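Local structure of nucleoporin NUP170 (Chaetomium thermophilum, 5HAX) at residues A508-V513 / I561-Q566; K515-N518 / E524-A527; A529-C534 / A592-R597. The protein is a nucleoporin that probably serves as a scaffold component of the nuclear pore complex, joining a beta-propeller to an alpha-helical domain. One frame throughout, in Å; residues are numbered along the deposited sequence.

Interaction 1. Residues A508-V513 / I561-Q566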
ATOM      1  N   ALA A 508     -35.828  -1.338  -5.821  1.00102.89           N
ATOM      2  CA  ALA A 508     -34.594  -2.038  -6.162  1.00 93.98           C
ATOM      3  C   ALA A 508     -33.378  -1.299  -5.620  1.00 84.19           C
ATOM      4  O   ALA A 508     -32.422  -1.926  -5.148  1.00 82.09           O
ATOM      5  CB  ALA A 508     -34.486  -2.197  -7.676  1.00 97.45           C
ATOM      6  N   LEU A 509     -33.393   0.031  -5.691  1.00 80.44           N
ATOM      7  CA  LEU A 509     -32.309   0.818  -5.117  1.00 77.06           C
ATOM      8  C   LEU A 509     -32.291   0.687  -3.602  1.00 73.84           C
ATOM      9  O   LEU A 509     -31.237   0.453  -2.998  1.00 71.61           O
ATOM     10  CB  LEU A 509     -32.455   2.283  -5.523  1.00 74.64           C
ATOM     11  CG  LEU A 509     -31.415   3.224  -4.915  1.00 76.49           C
ATOM     12  CD1 LEU A 509     -30.036   2.893  -5.466  1.00 71.64           C
ATOM     13  CD2 LEU A 509     -31.788   4.675  -5.168  1.00 69.87           C
ATOM     14  N   GLU A 510     -33.456   0.847  -2.970  1.00 76.12           N
ATOM     15  CA  GLU A 510     -33.548   0.751  -1.517  1.00 81.61           C
ATOM     16  C   GLU A 510     -32.996  -0.578  -1.015  1.00 72.32           C
ATOM     17  O   GLU A 510     -32.368  -0.637   0.048  1.00 68.30           O
ATOM     18  CB  GLU A 510     -35.003   0.927  -1.085  1.00 88.31           C
ATOM     19  CG  GLU A 510     -35.218   0.973   0.414  1.00 94.44           C
ATOM     20  CD  GLU A 510     -36.686   1.070   0.779  1.00 98.18           C
ATOM     21  OE1 GLU A 510     -37.269   2.165   0.623  1.00 96.62           O
ATOM     22  OE2 GLU A 510     -37.260   0.050   1.216  1.00 99.56           O
ATOM     23  N   ARG A 511     -33.214  -1.654  -1.772  1.00 79.65           N
ATOM     24  CA  ARG A 511     -32.698  -2.960  -1.373  1.00 77.89           C
ATOM     25  C   ARG A 511     -31.177  -2.988  -1.446  1.00 76.74           C
ATOM     26  O   ARG A 511     -30.508  -3.433  -0.508  1.00 68.73           O
ATOM     27  CB  ARG A 511     -33.295  -4.048  -2.263  1.00 83.32           C
ATOM     28  CG  ARG A 511     -33.142  -5.454  -1.705  1.00105.77           C
ATOM     29  CD  ARG A 511     -32.519  -6.408  -2.717  1.00109.85           C
ATOM     30  NE  ARG A 511     -33.126  -6.289  -4.041  1.00118.85           N
ATOM     31  CZ  ARG A 511     -34.347  -6.716  -4.350  1.00119.81           C
ATOM     32  NH1 ARG A 511     -35.109  -7.292  -3.428  1.00117.00           N
ATOM     33  NH2 ARG A 511     -34.809  -6.561  -5.583  1.00118.29           N
ATOM     34  N   GLU A 512     -30.615  -2.522  -2.563  1.00 73.25           N
ATOM     35  CA  GLU A 512     -29.165  -2.488  -2.709  1.00 70.69           C
ATOM     36  C   GLU A 512     -28.532  -1.562  -1.677  1.00 59.23           C
ATOM     37  O   GLU A 512     -27.469  -1.869  -1.125  1.00 51.32           O
ATOM     38  CB  GLU A 512     -28.800  -2.043  -4.126  1.00 65.94           C
ATOM     39  CG  GLU A 512     -27.422  -2.484  -4.588  1.00 72.36           C
ATOM     40  CD  GLU A 512     -27.337  -3.976  -4.855  1.00 71.17           C
ATOM     41  OE1 GLU A 512     -28.391  -4.648  -4.845  1.00 79.25           O
ATOM     42  OE2 GLU A 512     -26.217  -4.479  -5.077  1.00 72.34           O
ATOM     43  N   VAL A 513     -29.180  -0.429  -1.397  1.00 52.24           N
ATOM     44  CA  VAL A 513     -28.650   0.520  -0.419  1.00 62.43           C
ATOM     45  C   VAL A 513     -28.624  -0.106   0.971  1.00 62.25           C
ATOM     46  O   VAL A 513     -27.721   0.164   1.773  1.00 51.70           O
ATOM     47  CB  VAL A 513     -29.479   1.819  -0.440  1.00 55.45           C
ATOM     48  CG1 VAL A 513     -29.209   2.668   0.804  1.00 56.76           C
ATOM     49  CG2 VAL A 513     -29.189   2.615  -1.705  1.00 59.28           C
ATOM     50  N   ILE A 561     -30.413  11.959  -1.218  1.00 59.87           N
ATOM     51  CA  ILE A 561     -31.598  12.677  -0.757  1.00 60.89           C
ATOM     52  C   ILE A 561     -32.520  11.751   0.028  1.00 61.95           C
ATOM     53  O   ILE A 561     -32.899  12.046   1.168  1.00 64.36           O
ATOM     54  CB  ILE A 561     -32.328  13.302  -1.962  1.00 59.94           C
ATOM     55  CG1 ILE A 561     -31.470  14.404  -2.592  1.00 60.73           C
ATOM     56  CG2 ILE A 561     -33.691  13.859  -1.549  1.00 70.40           C
ATOM     57  CD1 ILE A 561     -31.963  14.861  -3.953  1.00 64.11           C
ATOM     58  N   GLU A 562     -32.889  10.616  -0.570  1.00 60.23           N
ATOM     59  CA  GLU A 562     -33.983   9.805  -0.042  1.00 61.44           C
ATOM     60  C   GLU A 562     -33.620   9.101   1.261  1.00 64.58           C
ATOM     61  O   GLU A 562     -34.496   8.898   2.110  1.00 60.90           O
ATOM     62  CB  GLU A 562     -34.409   8.772  -1.086  1.00 65.53           C
ATOM     63  CG  GLU A 562     -35.107   9.366  -2.300  1.00 69.25           C
ATOM     64  CD  GLU A 562     -36.530   9.796  -2.004  1.00 84.17           C
ATOM     65  OE1 GLU A 562     -36.904  10.926  -2.384  1.00 84.29           O
ATOM     66  OE2 GLU A 562     -37.279   9.000  -1.395  1.00 83.59           O
ATOM     67  N   TYR A 563     -32.356   8.713   1.437  1.00 58.21           N
ATOM     68  CA  TYR A 563     -31.946   7.887   2.569  1.00 59.51           C
ATOM     69  C   TYR A 563     -30.996   8.617   3.512  1.00 58.90           C
ATOM     70  O   TYR A 563     -30.355   7.979   4.354  1.00 53.02           O
ATOM     71  CB  TYR A 563     -31.304   6.594   2.065  1.00 61.27           C
ATOM     72  CG  TYR A 563     -32.083   5.921   0.956  1.00 59.57           C
ATOM     73  CD1 TYR A 563     -33.335   5.370   1.194  1.00 70.11           C
ATOM     74  CD2 TYR A 563     -31.563   5.832  -0.328  1.00 63.35           C
ATOM     75  CE1 TYR A 563     -34.049   4.754   0.183  1.00 73.50           C
ATOM     76  CE2 TYR A 563     -32.269   5.217  -1.345  1.00 61.94           C
ATOM     77  CZ  TYR A 563     -33.510   4.680  -1.085  1.00 70.38           C
ATOM     78  OH  TYR A 563     -34.215   4.067  -2.097  1.00 83.20           O
ATOM     79  N   GLY A 564     -30.904   9.943   3.400  1.00 53.42           N
ATOM     80  CA  GLY A 564     -30.002  10.716   4.234  1.00 56.03           C
ATOM     81  C   GLY A 564     -30.468  10.953   5.656  1.00 61.72           C
ATOM     82  O   GLY A 564     -29.698  11.490   6.459  1.00 57.93           O
ATOM     83  N   GLY A 565     -31.700  10.578   5.988  1.00 63.12           N
ATOM     84  CA  GLY A 565     -32.195  10.754   7.341  1.00 67.02           C
ATOM     85  C   GLY A 565     -32.648  12.181   7.607  1.00 64.62           C
ATOM     86  O   GLY A 565     -32.990  12.937   6.692  1.00 65.47           O
ATOM     87  N   GLN A 566     -32.646  12.551   8.885  1.00 72.03           N
ATOM     88  CA  GLN A 566     -33.150  13.855   9.294  1.00 74.11           C
ATOM     89  C   GLN A 566     -32.636  14.166  10.694  1.00 71.34           C
ATOM     90  O   GLN A 566     -32.215  13.258  11.423  1.00 71.39           O
ATOM     91  CB  GLN A 566     -34.687  13.888   9.262  1.00 78.97           C
ATOM     92  CG  GLN A 566     -35.352  12.886  10.189  1.00 91.77           C
ATOM     93  CD  GLN A 566     -36.865  12.933  10.104  1.00109.10           C
ATOM     94  OE1 GLN A 566     -37.428  13.406   9.116  1.00106.21           O
ATOM     95  NE2 GLN A 566     -37.533  12.450  11.144  1.00116.49           N
TER

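Interaction 2. Residues K515-N518 / E524-A527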
ATOM      1  N   LYS A 515     -28.072  -3.180   1.773  1.00 53.85           N
ATOM      2  CA  LYS A 515     -26.871  -4.003   1.877  1.00 50.35           C
ATOM      3  C   LYS A 515     -25.689  -3.175   2.361  1.00 47.55           C
ATOM      4  O   LYS A 515     -24.936  -3.600   3.245  1.00 48.43           O
ATOM      5  CB  LYS A 515     -26.541  -4.638   0.525  1.00 61.25           C
ATOM      6  CG  LYS A 515     -27.657  -5.449  -0.111  1.00 67.79           C
ATOM      7  CD  LYS A 515     -27.208  -5.983  -1.466  1.00 71.95           C
ATOM      8  CE  LYS A 515     -28.310  -6.751  -2.174  1.00 85.77           C
ATOM      9  NZ  LYS A 515     -27.870  -7.230  -3.515  1.00 88.69           N
ATOM     10  N   PHE A 516     -25.512  -1.982   1.786  1.00 53.91           N
ATOM     11  CA  PHE A 516     -24.387  -1.130   2.163  1.00 47.69           C
ATOM     12  C   PHE A 516     -24.522  -0.633   3.597  1.00 46.36           C
ATOM     13  O   PHE A 516     -23.533  -0.582   4.336  1.00 49.28           O
ATOM     14  CB  PHE A 516     -24.277   0.048   1.196  1.00 48.47           C
ATOM     15  CG  PHE A 516     -23.739  -0.323  -0.155  1.00 51.26           C
ATOM     16  CD1 PHE A 516     -22.375  -0.409  -0.370  1.00 46.44           C
ATOM     17  CD2 PHE A 516     -24.595  -0.579  -1.212  1.00 49.95           C
ATOM     18  CE1 PHE A 516     -21.876  -0.749  -1.611  1.00 51.09           C
ATOM     19  CE2 PHE A 516     -24.101  -0.920  -2.456  1.00 51.88           C
ATOM     20  CZ  PHE A 516     -22.740  -1.005  -2.654  1.00 48.38           C
ATOM     21  N   ILE A 517     -25.736  -0.255   4.006  1.00 49.85           N
ATOM     22  CA  ILE A 517     -25.941   0.259   5.358  1.00 48.73           C
ATOM     23  C   ILE A 517     -25.636  -0.819   6.389  1.00 51.76           C
ATOM     24  O   ILE A 517     -25.027  -0.548   7.431  1.00 51.17           O
ATOM     25  CB  ILE A 517     -27.377   0.799   5.508  1.00 53.05           C
ATOM     26  CG1 ILE A 517     -27.562   2.045   4.636  1.00 57.83           C
ATOM     27  CG2 ILE A 517     -27.683   1.124   6.971  1.00 49.47           C
ATOM     28  CD1 ILE A 517     -28.990   2.554   4.573  1.00 56.30           C
ATOM     29  N   ASN A 518     -26.052  -2.057   6.119  1.00 52.08           N
ATOM     30  CA  ASN A 518     -25.826  -3.141   7.067  1.00 61.96           C
ATOM     31  C   ASN A 518     -24.349  -3.472   7.237  1.00 56.75           C
ATOM     32  O   ASN A 518     -23.966  -3.994   8.288  1.00 62.89           O
ATOM     33  CB  ASN A 518     -26.590  -4.391   6.629  1.00 68.08           C
ATOM     34  CG  ASN A 518     -28.093  -4.245   6.789  1.00 77.88           C
ATOM     35  OD1 ASN A 518     -28.573  -3.360   7.500  1.00 72.74           O
ATOM     36  ND2 ASN A 518     -28.845  -5.121   6.135  1.00 83.98           N
ATOM     37  N   GLU A 524     -21.348   6.229   6.243  1.00 44.99           N
ATOM     38  CA  GLU A 524     -20.393   5.850   5.206  1.00 45.28           C
ATOM     39  C   GLU A 524     -21.093   5.595   3.877  1.00 43.02           C
ATOM     40  O   GLU A 524     -20.566   5.942   2.812  1.00 43.22           O
ATOM     41  CB  GLU A 524     -19.604   4.615   5.644  1.00 44.24           C
ATOM     42  CG  GLU A 524     -18.618   4.870   6.782  1.00 43.25           C
ATOM     43  CD  GLU A 524     -17.360   5.597   6.334  1.00 48.13           C
ATOM     44  OE1 GLU A 524     -17.149   5.744   5.111  1.00 43.07           O
ATOM     45  OE2 GLU A 524     -16.576   6.017   7.212  1.00 46.67           O
ATOM     46  N   THR A 525     -22.286   4.998   3.915  1.00 42.10           N
ATOM     47  CA  THR A 525     -23.013   4.714   2.682  1.00 42.82           C
ATOM     48  C   THR A 525     -23.467   6.002   2.004  1.00 43.89           C
ATOM     49  O   THR A 525     -23.320   6.159   0.787  1.00 47.84           O
ATOM     50  CB  THR A 525     -24.216   3.815   2.970  1.00 45.66           C
ATOM     51  OG1 THR A 525     -23.784   2.629   3.647  1.00 47.84           O
ATOM     52  CG2 THR A 525     -24.919   3.428   1.673  1.00 46.95           C
ATOM     53  N   ILE A 526     -24.037   6.929   2.776  1.00 46.68           N
ATOM     54  CA  ILE A 526     -24.496   8.189   2.202  1.00 46.47           C
ATOM     55  C   ILE A 526     -23.310   9.021   1.732  1.00 45.35           C
ATOM     56  O   ILE A 526     -23.416   9.767   0.750  1.00 45.84           O
ATOM     57  CB  ILE A 526     -25.359   8.951   3.228  1.00 46.31           C
ATOM     58  CG1 ILE A 526     -26.618   8.144   3.575  1.00 48.78           C
ATOM     59  CG2 ILE A 526     -25.742  10.337   2.707  1.00 49.71           C
ATOM     60  CD1 ILE A 526     -27.569   7.914   2.408  1.00 50.56           C
ATOM     61  N   ALA A 527     -22.169   8.912   2.415  1.00 43.30           N
ATOM     62  CA  ALA A 527     -20.967   9.606   1.962  1.00 40.84           C
ATOM     63  C   ALA A 527     -20.486   9.051   0.627  1.00 44.48           C
ATOM     64  O   ALA A 527     -19.999   9.803  -0.224  1.00 42.73           O
ATOM     65  CB  ALA A 527     -19.870   9.496   3.019  1.00 47.44           C
TER

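Interaction 3. Residues A529-C534 / A592-R597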
ATOM      1  N   ALA A 529     -22.503   7.731  -1.661  1.00 46.75           N
ATOM      2  CA  ALA A 529     -23.451   8.259  -2.635  1.00 49.47           C
ATOM      3  C   ALA A 529     -23.101   9.695  -3.005  1.00 47.98           C
ATOM      4  O   ALA A 529     -23.091  10.061  -4.186  1.00 45.37           O
ATOM      5  CB  ALA A 529     -24.873   8.176  -2.078  1.00 52.46           C
ATOM      6  N   LEU A 530     -22.801  10.520  -2.002  1.00 46.88           N
ATOM      7  CA  LEU A 530     -22.382  11.892  -2.267  1.00 46.42           C
ATOM      8  C   LEU A 530     -21.153  11.920  -3.166  1.00 49.94           C
ATOM      9  O   LEU A 530     -21.094  12.686  -4.135  1.00 39.97           O
ATOM     10  CB  LEU A 530     -22.102  12.612  -0.947  1.00 42.20           C
ATOM     11  CG  LEU A 530     -21.526  14.027  -1.052  1.00 44.38           C
ATOM     12  CD1 LEU A 530     -22.483  14.938  -1.808  1.00 47.92           C
ATOM     13  CD2 LEU A 530     -21.229  14.577   0.333  1.00 41.15           C
ATOM     14  N   ALA A 531     -20.164  11.073  -2.868  1.00 47.53           N
ATOM     15  CA  ALA A 531     -18.945  11.034  -3.671  1.00 42.90           C
ATOM     16  C   ALA A 531     -19.247  10.636  -5.110  1.00 49.60           C
ATOM     17  O   ALA A 531     -18.798  11.294  -6.055  1.00 46.24           O
ATOM     18  CB  ALA A 531     -17.939  10.071  -3.044  1.00 48.05           C
ATOM     19  N   VAL A 532     -20.008   9.553  -5.297  1.00 45.38           N
ATOM     20  CA  VAL A 532     -20.380   9.131  -6.646  1.00 44.11           C
ATOM     21  C   VAL A 532     -21.159  10.235  -7.348  1.00 51.69           C
ATOM     22  O   VAL A 532     -20.924  10.526  -8.528  1.00 51.55           O
ATOM     23  CB  VAL A 532     -21.188   7.819  -6.597  1.00 48.02           C
ATOM     24  CG1 VAL A 532     -21.728   7.462  -7.982  1.00 46.11           C
ATOM     25  CG2 VAL A 532     -20.332   6.685  -6.054  1.00 48.61           C
ATOM     26  N   ALA A 533     -22.099  10.865  -6.639  1.00 47.11           N
ATOM     27  CA  ALA A 533     -22.856  11.966  -7.224  1.00 53.65           C
ATOM     28  C   ALA A 533     -21.943  13.087  -7.698  1.00 55.86           C
ATOM     29  O   ALA A 533     -22.259  13.772  -8.678  1.00 58.02           O
ATOM     30  CB  ALA A 533     -23.866  12.503  -6.212  1.00 47.41           C
ATOM     31  N   CYS A 534     -20.808  13.283  -7.030  1.00 55.67           N
ATOM     32  CA  CYS A 534     -19.847  14.313  -7.398  1.00 56.76           C
ATOM     33  C   CYS A 534     -18.840  13.837  -8.439  1.00 54.10           C
ATOM     34  O   CYS A 534     -17.888  14.564  -8.738  1.00 57.62           O
ATOM     35  CB  CYS A 534     -19.110  14.808  -6.148  1.00 51.86           C
ATOM     36  SG  CYS A 534     -20.157  15.732  -5.003  1.00 48.40           S
ATOM     37  N   ALA A 592     -19.841  16.243   6.040  1.00 41.76           N
ATOM     38  CA  ALA A 592     -18.659  16.553   6.836  1.00 44.83           C
ATOM     39  C   ALA A 592     -17.577  15.498   6.649  1.00 49.13           C
ATOM     40  O   ALA A 592     -16.387  15.827   6.574  1.00 41.59           O
ATOM     41  CB  ALA A 592     -19.042  16.668   8.310  1.00 44.65           C
ATOM     42  N   LEU A 593     -17.969  14.225   6.576  1.00 45.37           N
ATOM     43  CA  LEU A 593     -16.991  13.156   6.403  1.00 45.18           C
ATOM     44  C   LEU A 593     -16.297  13.270   5.052  1.00 44.50           C
ATOM     45  O   LEU A 593     -15.065  13.221   4.970  1.00 42.23           O
ATOM     46  CB  LEU A 593     -17.679  11.797   6.548  1.00 45.65           C
ATOM     47  CG  LEU A 593     -16.783  10.557   6.560  1.00 47.95           C
ATOM     48  CD1 LEU A 593     -15.774  10.617   7.699  1.00 38.98           C
ATOM     49  CD2 LEU A 593     -17.637   9.300   6.663  1.00 46.99           C
ATOM     50  N   TYR A 594     -17.078  13.438   3.982  1.00 43.25           N
ATOM     51  CA  TYR A 594     -16.502  13.583   2.651  1.00 40.25           C
ATOM     52  C   TYR A 594     -15.570  14.787   2.581  1.00 45.55           C
ATOM     53  O   TYR A 594     -14.430  14.678   2.117  1.00 44.35           O
ATOM     54  CB  TYR A 594     -17.620  13.703   1.615  1.00 39.61           C
ATOM     55  CG  TYR A 594     -17.130  13.801   0.190  1.00 46.31           C
ATOM     56  CD1 TYR A 594     -16.192  12.907  -0.303  1.00 46.98           C
ATOM     57  CD2 TYR A 594     -17.615  14.780  -0.667  1.00 50.09           C
ATOM     58  CE1 TYR A 594     -15.740  12.988  -1.606  1.00 48.26           C
ATOM     59  CE2 TYR A 594     -17.170  14.870  -1.974  1.00 46.40           C
ATOM     60  CZ  TYR A 594     -16.234  13.971  -2.439  1.00 48.03           C
ATOM     61  OH  TYR A 594     -15.785  14.053  -3.737  1.00 42.77           O
ATOM     62  N   LEU A 595     -16.042  15.951   3.043  1.00 47.57           N
ATOM     63  CA  LEU A 595     -15.228  17.162   2.980  1.00 44.63           C
ATOM     64  C   LEU A 595     -13.928  17.000   3.757  1.00 43.55           C
ATOM     65  O   LEU A 595     -12.858  17.399   3.280  1.00 44.15           O
ATOM     66  CB  LEU A 595     -16.018  18.356   3.515  1.00 50.86           C
ATOM     67  CG  LEU A 595     -15.237  19.670   3.630  1.00 48.77           C
ATOM     68  CD1 LEU A 595     -14.697  20.094   2.274  1.00 48.99           C
ATOM     69  CD2 LEU A 595     -16.110  20.758   4.234  1.00 46.00           C
ATOM     70  N   THR A 596     -14.004  16.430   4.962  1.00 39.12           N
ATOM     71  CA  THR A 596     -12.804  16.229   5.767  1.00 50.05           C
ATOM     72  C   THR A 596     -11.777  15.397   5.014  1.00 42.33           C
ATOM     73  O   THR A 596     -10.593  15.747   4.959  1.00 43.91           O
ATOM     74  CB  THR A 596     -13.168  15.555   7.090  1.00 49.62           C
ATOM     75  OG1 THR A 596     -14.052  16.403   7.833  1.00 46.74           O
ATOM     76  CG2 THR A 596     -11.915  15.272   7.921  1.00 51.10           C
ATOM     77  N   ARG A 597     -12.220  14.289   4.418  1.00 39.53           N
ATOM     78  CA  ARG A 597     -11.296  13.389   3.739  1.00 42.47           C
ATOM     79  C   ARG A 597     -10.687  14.038   2.502  1.00 46.16           C
ATOM     80  O   ARG A 597      -9.587  13.662   2.083  1.00 51.30           O
ATOM     81  CB  ARG A 597     -12.018  12.087   3.383  1.00 36.71           C
ATOM     82  CG  ARG A 597     -12.348  11.241   4.607  1.00 38.10           C
ATOM     83  CD  ARG A 597     -13.290  10.086   4.289  1.00 41.15           C
ATOM     84  NE  ARG A 597     -13.433   9.179   5.430  1.00 38.14           N
ATOM     85  CZ  ARG A 597     -14.266   8.143   5.470  1.00 37.70           C
ATOM     86  NH1 ARG A 597     -15.049   7.872   4.433  1.00 40.33           N
ATOM     87  NH2 ARG A 597     -14.321   7.377   6.552  1.00 42.76           N
TER

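Interaction 1. Residues A508-V513 / I561-Q566
Tyr563, the residue at which the chain leaves the helical path of 549-562, points its ring, hydroxyl end first, at helix 506-520, where Leu509, Glu510 and Val513 receive it. The apolar part of the contact belongs to Leu509 and Val513. CD2 of Leu509 meets the ring at its edge, near the ring plane, 3.9 Å from Tyr563 CE2. One helical turn on, the two branches of Val513 divide the work: CG2 lies 4.0 Å from Tyr563 CE2, and CG1 comes about as near to Tyr563 CD2. CG of Tyr563 is anti to its own carbonyl carbon (chi1 -46°), which sends the ring across to helix 506-520, while CB of Glu562 sits over the centre of one ring face.

With Glu510 the contact is made by aliphatic carbon and not by charge. Its CB touches Tyr563 OH at 3.4 Å, and its CG rests 4.0 Å from Tyr563 CE1; the side chain crosses the ring at roughly a right angle, with carboxylate and ring planes 85° apart. The carboxylate is engaged elsewhere, in a salt bridge from OE2 to Arg514. The phenol oxygen also comes within 3.4 Å of the Glu510 backbone N, but at an angle too poor for a hydrogen bond.

Beyond the tyrosine, Arg587 of helix 586-599 binds the carbonyls of Ile561 and Gly565, holding the turn that follows helix 549-562. Leu509 also packs on Leu498, so it touches both helix 490-501 and the turn that ends helix 549-562.

Interaction 2. Residues K515-N518 / E524-A527
A helical hairpin, formed by helices 506-520 and 522-533 with a very short connection, brings Phe516 and Ile517 against Thr525 close to the bend. The backbones are near each other here, with 6.0 Å between the CA atoms of Ile517 and Thr525, and the small threonine side chain fills the interval.

The methyl CG2 of Thr525 packs on CB of Phe516 at 3.5 Å, while OG1 lies near that same CB and beside the backbone, 3.3 Å from the carbonyl O of Phe516. CG1 of Ile517 flanks the hydroxyl, 3.9 Å from Thr525 OG1, and the two side chains cross at about a right angle. These positions follow from the first torsion of Thr525 (chi1 -55°), which sets OG1 beside its own backbone N and CG2 anti to that N. The hydroxyl is hydrogen-bonded to the carbonyl of Gly521, one turn back, so this buried polar atom is satisfied by its own end of the hairpin.

Phe516 meets Thr525 mainly through its CB and carbonyl; the ring then leads away. It stacks with Trp47, from a loop, and on helix 490-501 meets Phe494 edge-to-face and touches Leu490, Ile493 and Ala497. Thr525 packs on Phe494 as well, so the same aromatic residue lies against both arms of the hairpin. Elsewhere on helix 522-533, Ile526 and Ala527 rest on Ala590 of helix 586-599.

Pairs of consecutive, roughly antiparallel helices are the unit from which alpha-solenoid domains are built, consistent with the helical part of this nucleoporin.

Interaction 3. Residues A529-C534 / A592-R597
Tyr594 of helix 586-599 reaches across to the C-terminal end of helix 522-533, a helix-helix packing contact in what is probably the alpha-solenoid part of the nucleoporin. Its side chain starts at CB, which lies 3.9 Å from CD2 of Leu530. With CG anti to the backbone N (chi1 -178°), the ring is carried outward from its helix toward Leu530, Ala531 and Cys534.

Along one side of the ring, CD2 of Tyr594 meets Leu530 CD2 at 3.8 Å, the two side chains crossing at a slant. On the other side, CE1 of Tyr594 touches the methyl CB of Ala531 at 3.9 Å. CA of Ala531 stands 4.2 Å above one face of the Tyr594 ring, offset toward the rim, so the ring rests partly on the backbone of helix 522-533. Farther out, CE2 of Tyr594 is 4.3 Å from SG of Cys534, the first residue past the end of that helix. The phenol OH passes CB of Cys534 and is hydrogen-bonded to Gln536, just beyond the segment, while Phe467 meets the ring edge-to-face. An alanine at this position would keep CB beside Leu530 but is likely to open a gap beside Ala531 and Cys534 and to leave Gln536 without its hydroxyl partner.

Around this contact, Phe638 of helix 622-640 packs on Leu530 and Cys534, and Val491 of helix 490-501 touches Ala531. Within helix 586-599 itself, the carbonyl O of Ala592 accepts from both the backbone N and OG1 of Thr596, which arrive from opposite faces of its plane, OG1 at 2.7 Å.

From the N terminus, helix 506-520 comes first and serves both interaction 1 and interaction 2. Interaction 2 closes a short loop where the chain turns into helix 522-533, and this loop is nested inside the larger one that interaction 1 closes on reaching the end of helix 549-562. Interaction 3 opens within that larger loop, on helix 522-533, and closes beyond it on helix 586-599; interactions 1 and 3 therefore cross, whereas 2 and 3 follow in series. Direct contacts join neighbours: Ile526 CD1 packs on the Tyr563 carbonyl, and Glu524 forms a salt bridge with Arg597. Together they connect helices 506-520, 522-533, 549-562 and 586-599 in one packed helical region.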